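Local coordinates for uncharacterized protein (PDB 4QEY) that is of unknown function but belongs to the DUF4425 family, whose PLAT/LH2- and C2-like beta sandwich suggests a calcium-binding lipoprotein, at residues H13-E18 / S74-A79; I95-Y100 / E122-S127. All coordinates share one frame; numbering follows the deposited sequence.

Contact 1 (H13-E18 / S74-A79); sequences HKIVVE and SMMTCA. With EDO (1,2-ethanediol), chain N; EDO (1,2-ethanediol), chain O.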
loop_
_atom_site.group_PDB
_atom_site.type_symbol
_atom_site.label_atom_id
_atom_site.label_comp_id
_atom_site.label_asym_id
_atom_site.label_seq_id
_atom_site.Cartn_x
_atom_site.Cartn_y
_atom_site.Cartn_z
ATOM N N HIS A 13 0.420 -13.452 -2.237
ATOM C CA HIS A 13 -0.180 -12.304 -1.559
ATOM C C HIS A 13 0.428 -11.046 -2.150
ATOM O O HIS A 13 1.654 -10.949 -2.227
ATOM C CB HIS A 13 0.017 -12.391 -0.042
ATOM C CG HIS A 13 -0.825 -13.439 0.609
ATOM N ND1 HIS A 13 -1.857 -13.102 1.452
ATOM C CD2 HIS A 13 -0.797 -14.782 0.472
ATOM C CE1 HIS A 13 -2.396 -14.244 1.842
ATOM N NE2 HIS A 13 -1.790 -15.281 1.279
ATOM N N LYS A 14 -0.427 -10.129 -2.643
ATOM C CA LYS A 14 -0.018 -8.906 -3.328
ATOM C C LYS A 14 -0.891 -7.738 -2.916
ATOM O O LYS A 14 -2.095 -7.896 -2.761
ATOM C CB LYS A 14 -0.107 -9.135 -4.853
ATOM C CG LYS A 14 0.279 -7.969 -5.770
ATOM C CD LYS A 14 0.069 -8.398 -7.203
ATOM C CE LYS A 14 0.405 -7.365 -8.237
ATOM N NZ LYS A 14 0.141 -7.895 -9.604
ATOM N N ILE A 15 -0.281 -6.565 -2.723
ATOM C CA ILE A 15 -0.989 -5.334 -2.398
ATOM C C ILE A 15 -0.484 -4.257 -3.365
ATOM O O ILE A 15 0.724 -4.040 -3.491
ATOM C CB ILE A 15 -0.893 -4.893 -0.907
ATOM C CG1 ILE A 15 -1.526 -5.957 0.037
ATOM C CG2 ILE A 15 -1.578 -3.532 -0.713
ATOM C CD1 ILE A 15 -1.462 -5.684 1.538
ATOM N N VAL A 16 -1.425 -3.616 -4.075
ATOM C CA VAL A 16 -1.145 -2.529 -5.003
ATOM C C VAL A 16 -1.704 -1.235 -4.398
ATOM O O VAL A 16 -2.870 -1.182 -3.980
ATOM C CB VAL A 16 -1.710 -2.807 -6.423
ATOM C CG1 VAL A 16 -1.374 -1.664 -7.391
ATOM C CG2 VAL A 16 -1.195 -4.132 -6.970
ATOM N N VAL A 17 -0.847 -0.207 -4.320
ATOM C CA VAL A 17 -1.192 1.128 -3.846
ATOM C C VAL A 17 -1.136 2.050 -5.065
ATOM O O VAL A 17 -0.162 2.025 -5.824
ATOM C CB VAL A 17 -0.289 1.610 -2.665
ATOM C CG1 VAL A 17 -0.702 2.999 -2.177
ATOM C CG2 VAL A 17 -0.322 0.610 -1.507
ATOM N N GLU A 18 -2.219 2.804 -5.292
ATOM C CA GLU A 18 -2.329 3.769 -6.383
ATOM C C GLU A 18 -2.711 5.134 -5.836
ATOM O O GLU A 18 -3.522 5.223 -4.908
ATOM C CB GLU A 18 -3.336 3.324 -7.441
ATOM C CG GLU A 18 -2.867 2.189 -8.327
ATOM C CD GLU A 18 -3.768 1.834 -9.498
ATOM O OE1 GLU A 18 -4.919 2.321 -9.552
ATOM O OE2 GLU A 18 -3.321 1.046 -10.360
ATOM N N SER A 74 1.359 -16.416 3.146
ATOM C CA SER A 74 0.203 -16.675 4.008
ATOM C C SER A 74 -0.515 -15.374 4.408
ATOM O O SER A 74 -1.688 -15.419 4.792
ATOM C CB SER A 74 0.633 -17.436 5.261
ATOM O OG SER A 74 1.562 -16.712 6.055
HETATM N N MSE A 75 0.170 -14.221 4.292
HETATM C CA MSE A 75 -0.384 -12.922 4.670
HETATM C C MSE A 75 0.478 -11.761 4.210
HETATM O O MSE A 75 1.702 -11.877 4.215
HETATM C CB MSE A 75 -0.488 -12.866 6.203
HETATM C CG MSE A 75 -1.312 -11.720 6.707
HETATM SE SE MSE A 75 -0.573 -11.008 8.318
HETATM C CE MSE A 75 1.111 -10.127 7.562
HETATM N N MSE A 76 -0.151 -10.621 3.881
HETATM C CA MSE A 76 0.550 -9.373 3.577
HETATM C C MSE A 76 -0.219 -8.192 4.177
HETATM O O MSE A 76 -1.451 -8.165 4.111
HETATM C CB MSE A 76 0.796 -9.145 2.079
HETATM C CG MSE A 76 1.573 -7.839 1.831
HETATM SE SE MSE A 76 2.127 -7.466 0.039
HETATM C CE MSE A 76 3.456 -8.799 -0.071
ATOM N N THR A 77 0.514 -7.230 4.761
ATOM C CA THR A 77 -0.048 -6.017 5.349
ATOM C C THR A 77 0.598 -4.794 4.714
ATOM O O THR A 77 1.800 -4.777 4.446
ATOM C CB THR A 77 0.128 -6.007 6.879
ATOM O OG1 THR A 77 -0.535 -7.148 7.403
ATOM C CG2 THR A 77 -0.463 -4.769 7.540
ATOM N N CYS A 78 -0.215 -3.775 4.474
ATOM C CA CYS A 78 0.231 -2.493 3.964
ATOM C C CYS A 78 -0.248 -1.415 4.902
ATOM O O CYS A 78 -1.449 -1.277 5.136
ATOM C CB CYS A 78 -0.240 -2.248 2.533
ATOM S SG CYS A 78 0.257 -0.639 1.865
ATOM N N ALA A 79 0.695 -0.679 5.462
ATOM C CA ALA A 79 0.428 0.460 6.345
ATOM C C ALA A 79 0.917 1.705 5.689
ATOM O O ALA A 79 2.036 1.721 5.176
ATOM C CB ALA A 79 1.101 0.260 7.691
HETATM C C1 EDO N . -7.286 5.875 -7.514
HETATM O O1 EDO N . -6.252 6.642 -6.930
HETATM C C2 EDO N . -6.623 4.837 -8.454
HETATM O O2 EDO N . -5.806 5.449 -9.466
HETATM C C1 EDO O . -3.757 -7.794 -11.203
HETATM O O1 EDO O . -3.042 -6.638 -10.782
HETATM C C2 EDO O . -3.784 -8.779 -10.034
HETATM O O2 EDO O . -2.436 -9.037 -9.644
#
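H13 ND1 and M76 N both hydrogen-bond to T128 OG1, so one hydroxyl links the imidazole of one strand to the backbone N-H of the other. The second ring nitrogen, NE2, is bonded to T9 O, and the two bonds probably hold the ring's rotation. The ring lies flat against the chain of the opposite strand, with M75 N 3.5 Å above the ring plane over its centre and S74 C displaced toward the rim. An alanine in place of H13 would probably leave T9 O and T128 OG1 without their ring partners and open a gap against the S74-M75 backbone.

Further along the strands, M76 (selenomethionine) runs extended to SE and then bends (chi3 -71°), bringing CE near H13 O. I15 slides past it in the opposite direction, I15 CD1 lying 3.7 Å from M76 CG, while I15 CG2 packs on C78 CB. V17 CG2 meets C78 SG at 3.6 Å.

The axes of the two short segments come within 6.6 Å and diverge by 16°, with no direct hydrogen bond, as in face-to-face sheet packing. Strand 13-21 lies between 64-68 and 92-101, strand 73-84 between 26-36 and 121-127; F32 of strand 26-36 touches I15, V17 and C78.

Contact 2 (I95-Y100 / E122-S127); sequences ISVIAY and ENFSVS. With EDO (1,2-ethanediol), chain P.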
loop_
_atom_site.group_PDB
_atom_site.type_symbol
_atom_site.label_atom_id
_atom_site.label_comp_id
_atom_site.label_asym_id
_atom_site.label_seq_id
_atom_site.Cartn_x
_atom_site.Cartn_y
_atom_site.Cartn_z
ATOM N N ILE A 95 -6.493 7.760 -3.059
ATOM C CA ILE A 95 -5.697 6.567 -2.758
ATOM C C ILE A 95 -6.542 5.326 -2.918
ATOM O O ILE A 95 -7.662 5.283 -2.411
ATOM C CB ILE A 95 -5.114 6.659 -1.305
ATOM C CG1 ILE A 95 -4.087 7.812 -1.143
ATOM C CG2 ILE A 95 -4.538 5.330 -0.792
ATOM C CD1 ILE A 95 -2.769 7.665 -1.936
ATOM N N SER A 96 -6.005 4.315 -3.610
ATOM C CA SER A 96 -6.649 3.010 -3.680
ATOM C C SER A 96 -5.630 1.970 -3.224
ATOM O O SER A 96 -4.467 2.016 -3.642
ATOM C CB SER A 96 -7.224 2.694 -5.060
ATOM O OG SER A 96 -6.244 2.301 -6.006
ATOM N N VAL A 97 -6.041 1.103 -2.293
ATOM C CA VAL A 97 -5.207 0.017 -1.775
ATOM C C VAL A 97 -5.951 -1.278 -2.094
ATOM O O VAL A 97 -7.028 -1.504 -1.538
ATOM C CB VAL A 97 -4.857 0.159 -0.271
ATOM C CG1 VAL A 97 -3.838 -0.892 0.134
ATOM C CG2 VAL A 97 -4.335 1.564 0.061
ATOM N N ILE A 98 -5.431 -2.084 -3.036
ATOM C CA ILE A 98 -6.110 -3.321 -3.440
ATOM C C ILE A 98 -5.218 -4.524 -3.092
ATOM O O ILE A 98 -4.053 -4.592 -3.498
ATOM C CB ILE A 98 -6.527 -3.341 -4.936
ATOM C CG1 ILE A 98 -7.279 -2.048 -5.328
ATOM C CG2 ILE A 98 -7.408 -4.549 -5.197
ATOM C CD1 ILE A 98 -7.457 -1.830 -6.821
ATOM N N ALA A 99 -5.801 -5.467 -2.337
ATOM C CA ALA A 99 -5.152 -6.687 -1.879
ATOM C C ALA A 99 -5.615 -7.886 -2.701
ATOM O O ALA A 99 -6.811 -8.035 -2.989
ATOM C CB ALA A 99 -5.448 -6.908 -0.407
ATOM N N TYR A 100 -4.655 -8.733 -3.092
ATOM C CA TYR A 100 -4.882 -9.921 -3.905
ATOM C C TYR A 100 -4.236 -11.167 -3.301
ATOM O O TYR A 100 -3.236 -11.070 -2.589
ATOM C CB TYR A 100 -4.311 -9.728 -5.331
ATOM C CG TYR A 100 -4.774 -8.503 -6.085
ATOM C CD1 TYR A 100 -4.077 -7.299 -5.992
ATOM C CD2 TYR A 100 -5.846 -8.568 -6.975
ATOM C CE1 TYR A 100 -4.475 -6.173 -6.712
ATOM C CE2 TYR A 100 -6.255 -7.448 -7.702
ATOM C CZ TYR A 100 -5.557 -6.254 -7.575
ATOM O OH TYR A 100 -5.940 -5.129 -8.268
ATOM N N GLU A 122 -3.079 11.757 7.987
ATOM C CA GLU A 122 -4.000 10.631 7.832
ATOM C C GLU A 122 -3.240 9.306 7.735
ATOM O O GLU A 122 -2.079 9.289 7.335
ATOM C CB GLU A 122 -4.860 10.849 6.593
ATOM C CG GLU A 122 -5.839 12.009 6.724
ATOM C CD GLU A 122 -7.027 11.769 7.627
ATOM O OE1 GLU A 122 -7.614 10.665 7.567
ATOM O OE2 GLU A 122 -7.408 12.712 8.355
ATOM N N ASN A 123 -3.882 8.205 8.151
ATOM C CA ASN A 123 -3.275 6.870 8.165
ATOM C C ASN A 123 -4.219 5.828 7.629
ATOM O O ASN A 123 -5.446 6.010 7.677
ATOM C CB ASN A 123 -2.863 6.481 9.592
ATOM C CG ASN A 123 -1.852 7.399 10.207
ATOM O OD1 ASN A 123 -0.646 7.285 9.965
ATOM N ND2 ASN A 123 -2.332 8.337 11.013
ATOM N N PHE A 124 -3.651 4.721 7.123
ATOM C CA PHE A 124 -4.435 3.584 6.652
ATOM C C PHE A 124 -3.648 2.311 6.856
ATOM O O PHE A 124 -2.419 2.343 6.953
ATOM C CB PHE A 124 -4.883 3.724 5.178
ATOM C CG PHE A 124 -3.794 3.776 4.145
ATOM C CD1 PHE A 124 -3.188 2.607 3.689
ATOM C CD2 PHE A 124 -3.394 4.990 3.595
ATOM C CE1 PHE A 124 -2.161 2.654 2.733
ATOM C CE2 PHE A 124 -2.378 5.038 2.633
ATOM C CZ PHE A 124 -1.780 3.865 2.195
ATOM N N SER A 125 -4.371 1.188 6.927
ATOM C CA SER A 125 -3.817 -0.158 7.094
ATOM C C SER A 125 -4.741 -1.141 6.420
ATOM O O SER A 125 -5.942 -1.178 6.731
ATOM C CB SER A 125 -3.620 -0.488 8.574
ATOM O OG SER A 125 -3.094 -1.792 8.741
ATOM N N VAL A 126 -4.208 -1.888 5.440
ATOM C CA VAL A 126 -4.969 -2.886 4.666
ATOM C C VAL A 126 -4.167 -4.184 4.605
ATOM O O VAL A 126 -2.958 -4.160 4.380
ATOM C CB VAL A 126 -5.322 -2.366 3.237
ATOM C CG1 VAL A 126 -6.176 -3.371 2.459
ATOM C CG2 VAL A 126 -6.027 -1.011 3.296
ATOM N N SER A 127 -4.842 -5.308 4.790
ATOM C CA SER A 127 -4.218 -6.621 4.762
ATOM C C SER A 127 -4.974 -7.547 3.803
ATOM O O SER A 127 -6.139 -7.277 3.479
ATOM C CB SER A 127 -4.181 -7.205 6.173
ATOM O OG SER A 127 -3.536 -8.466 6.206
HETATM C C1 EDO P . -6.007 15.863 9.773
HETATM O O1 EDO P . -6.376 14.712 10.504
HETATM C C2 EDO P . -5.263 16.822 10.731
HETATM O O2 EDO P . -4.091 16.180 11.223
#
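V97 and F124 reach toward each other tip to tip, and V97 CG2 comes within 3.6 Å of F124 CE1. The two methyls of V97 divide the work. With CG1 anti to the backbone N (chi1 -172°), that branch is turned to V126, and CG1 lies 3.7 Å from V126 CB; the other branch, CG2, serves the phenyl ring. V126 has the same rotamer, and the two valines slide past each other in opposite directions, the CG2 methyl of V126 also packing beside V97 CB at 3.9 Å.

F124 takes the crowded position, its CG between the backbone N and the carbonyl carbon (chi1 63°). Its ring then extends into the core, where the CE1 corner takes the valine and the CE2 corner meets I95. The isoleucine comes across at about a right angle, and I95 CG2 touches F124 CE2 at 4.1 Å. L28 and I30 of strand 26-36 also touch F124. At the far end A99 is small, and its CB rests 4.0 Å from S127 O, a carbonyl bonded to N107 ND2 and S130 OG.

No hydrogen bond or charge pair joins the two segments. The contact is van der Waals packing of aliphatic branches and one aromatic ring, a hydrophobic seam inside the beta sandwich. Burial and shape fit do the work here, while the S127 O to N107 bond adds a polar tie between the sheets.

How the contacts relate
Contact 1 and contact 2 are two side-by-side pieces of one sandwich core, their centres about 8 Å apart. Each joins the same two sheets: 13-21 and 92-101 are antiparallel neighbours in one, 73-84 and 121-127 in the other. Sheet bonding therefore runs between the contacts, with K14 O and Y100 N 2.7 Å apart in the first sheet and C78 N and V126 O 2.8 Å apart in the second, both probable hydrogen bonds. Within the first sheet I15 also touches V97, and across the interior I15 CD1 packs 3.6 Å from V126 O. Along the chain contact 1 closes before contact 2 opens. Both help fill the space between the sheets, contact 2 buried and contact 1 partly so.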